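Local coordinates for protein bile acid 7a-dehydratase, BaiE (Clostridium hiranonis DSM 13275, PDB 4L8P) that probably catalyses the 7alpha-dehydration of bile acid intermediates, removing the 7alpha-hydroxyl group as water, as a lyase of the SnoaL-like, cystatin-like fold, at residues 115-120 / 147-152. Numbering follows the deposited sequence.
Sequences NTATGR and DKYEKI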
loop_
_atom_site.group_PDB
_atom_site.type_symbol
_atom_site.label_atom_id
_atom_site.label_comp_id
_atom_site.label_asym_id
_atom_site.label_seq_id
_atom_site.Cartn_x
_atom_site.Cartn_y
_atom_site.Cartn_z
ATOM N N ASN A 115 4.759 22.032 -12.050
ATOM C CA ASN A 115 3.890 22.354 -10.905
ATOM C C ASN A 115 2.485 21.731 -10.945
ATOM O O ASN A 115 1.575 22.192 -10.266
ATOM C CB ASN A 115 3.806 23.885 -10.712
ATOM C CG ASN A 115 3.316 24.604 -11.944
ATOM O OD1 ASN A 115 2.822 23.990 -12.848
ATOM N ND2 ASN A 115 3.500 25.916 -11.981
ATOM N N THR A 116 2.334 20.669 -11.725
ATOM C CA THR A 116 1.081 19.919 -11.821
ATOM C C THR A 116 1.383 18.443 -11.916
ATOM O O THR A 116 2.428 18.026 -12.424
ATOM C CB THR A 116 0.197 20.354 -13.030
ATOM O OG1 THR A 116 0.871 20.044 -14.251
ATOM C CG2 THR A 116 -0.163 21.788 -12.959
ATOM N N ALA A 117 0.443 17.638 -11.430
ATOM C CA ALA A 117 0.602 16.190 -11.477
ATOM C C ALA A 117 -0.718 15.505 -11.332
ATOM O O ALA A 117 -1.707 16.139 -10.905
ATOM C CB ALA A 117 1.557 15.754 -10.360
ATOM N N THR A 118 -0.704 14.208 -11.648
ATOM C CA THR A 118 -1.888 13.340 -11.607
ATOM C C THR A 118 -1.505 12.127 -10.780
ATOM O O THR A 118 -0.386 11.635 -10.909
ATOM C CB THR A 118 -2.310 12.912 -13.032
ATOM O OG1 THR A 118 -2.637 14.080 -13.813
ATOM C CG2 THR A 118 -3.525 11.973 -13.024
ATOM N N GLY A 119 -2.432 11.609 -9.973
ATOM C CA GLY A 119 -2.170 10.418 -9.204
ATOM C C GLY A 119 -3.337 9.459 -9.155
ATOM O O GLY A 119 -4.400 9.829 -8.644
ATOM N N ARG A 120 -3.136 8.253 -9.669
ATOM C CA ARG A 120 -4.101 7.179 -9.493
ATOM C C ARG A 120 -3.835 6.455 -8.191
ATOM O O ARG A 120 -2.679 6.134 -7.844
ATOM C CB ARG A 120 -4.081 6.199 -10.630
ATOM C CG ARG A 120 -4.332 6.810 -12.000
ATOM C CD ARG A 120 -4.370 5.650 -12.992
ATOM N NE ARG A 120 -4.799 6.021 -14.323
ATOM C CZ ARG A 120 -6.044 5.932 -14.819
ATOM N NH1 ARG A 120 -7.079 5.498 -14.109
ATOM N NH2 ARG A 120 -6.252 6.291 -16.087
ATOM N N ASP A 147 -6.459 11.625 -8.831
ATOM C CA ASP A 147 -6.251 12.932 -8.177
ATOM C C ASP A 147 -5.512 13.877 -9.122
ATOM O O ASP A 147 -4.713 13.414 -9.961
ATOM C CB ASP A 147 -5.318 12.820 -6.973
ATOM C CG ASP A 147 -5.888 12.035 -5.800
ATOM O OD1 ASP A 147 -7.108 11.702 -5.753
ATOM O OD2 ASP A 147 -5.106 11.785 -4.862
ATOM N N LYS A 148 -5.721 15.173 -8.915
ATOM C CA LYS A 148 -4.939 16.215 -9.563
ATOM C C LYS A 148 -4.265 17.031 -8.443
ATOM O O LYS A 148 -4.927 17.433 -7.457
ATOM C CB LYS A 148 -5.807 17.131 -10.425
ATOM C CG LYS A 148 -6.553 16.425 -11.545
ATOM C CD LYS A 148 -5.594 15.887 -12.604
ATOM C CE LYS A 148 -6.272 15.007 -13.647
ATOM N NZ LYS A 148 -5.295 14.708 -14.732
ATOM N N TYR A 149 -2.978 17.317 -8.636
ATOM C CA TYR A 149 -2.163 18.021 -7.651
ATOM C C TYR A 149 -1.552 19.248 -8.279
ATOM O O TYR A 149 -1.333 19.325 -9.503
ATOM C CB TYR A 149 -1.014 17.143 -7.113
ATOM C CG TYR A 149 -1.419 15.754 -6.669
ATOM C CD1 TYR A 149 -1.972 15.528 -5.396
ATOM C CD2 TYR A 149 -1.285 14.683 -7.508
ATOM C CE1 TYR A 149 -2.379 14.235 -5.009
ATOM C CE2 TYR A 149 -1.664 13.413 -7.118
ATOM C CZ TYR A 149 -2.202 13.192 -5.854
ATOM O OH TYR A 149 -2.593 11.900 -5.469
ATOM N N GLU A 150 -1.224 20.194 -7.429
ATOM C CA GLU A 150 -0.465 21.351 -7.877
ATOM C C GLU A 150 0.574 21.741 -6.867
ATOM O O GLU A 150 0.413 21.510 -5.675
ATOM C CB GLU A 150 -1.388 22.483 -8.250
ATOM C CG GLU A 150 -2.017 23.225 -7.116
ATOM C CD GLU A 150 -2.881 24.376 -7.620
ATOM O OE1 GLU A 150 -2.417 25.175 -8.472
ATOM O OE2 GLU A 150 -4.018 24.484 -7.147
ATOM N N LYS A 151 1.656 22.315 -7.379
ATOM C CA LYS A 151 2.815 22.671 -6.577
ATOM C C LYS A 151 2.860 24.202 -6.520
ATOM O O LYS A 151 2.888 24.869 -7.551
ATOM C CB LYS A 151 4.100 22.130 -7.197
ATOM C CG LYS A 151 5.282 22.165 -6.234
ATOM C CD LYS A 151 6.544 21.594 -6.884
ATOM C CE LYS A 151 7.631 21.324 -5.872
ATOM N NZ LYS A 151 8.841 20.777 -6.560
ATOM N N ILE A 152 2.835 24.727 -5.299
ATOM C CA ILE A 152 2.804 26.173 -5.053
ATOM C C ILE A 152 3.886 26.472 -4.033
ATOM O O ILE A 152 3.903 25.853 -2.961
ATOM C CB ILE A 152 1.421 26.614 -4.532
ATOM C CG1 ILE A 152 0.349 26.348 -5.600
ATOM C CG2 ILE A 152 1.462 28.095 -4.131
ATOM C CD1 ILE A 152 -1.080 26.434 -5.104
#
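The central hairpin of the four-stranded antiparallel sheet in this SnoaL-like, cystatin-like fold pairs Ala-117 with Tyr-149 and Gly-119 with Asp-147. Both are hydrogen-bonded pairs. Tyr-149 N gives a nearly straight bond to Ala-117 O (2.9 Å, 167° at the hydrogen), and Ala-117 N returns a longer, more bent bond to Tyr-149 O (3.1 Å, 149°). Asp-147 N reaches Gly-119 O at 2.7 Å. Lys-151 N to Asn-115 O continues the ladder. Ala-117, Tyr-149 and Asp-147 point to the sheet face packed against helix 22-55, where Ile-42 touches both Ala-117 and the tyrosine. CG of Tyr-149 lies opposite its own carbonyl carbon (chi1 -49°), and the ring extends along the neighbouring strand to Gly-119. Its CE2 lies 3.5 Å from Gly-119 N, and the glycine has no side chain to block the phenol. Tyr-149 OH gives a weak hydrogen bond to Asp-147 OD2 and accepts one from Trp-121 NE1. Asp-147 OD2 also forms a salt bridge with Lys-46, and OD1 a hydrogen bond with Thr-161. Thr-118 and Lys-148 lie side by side on the other face. The lysine chain bends at chi2, bringing its tip back to the threonine. Lys-148 NZ donates to Thr-118 OG1 at 2.9 Å, and Asp-112 OD2 also bonds to this hydroxyl.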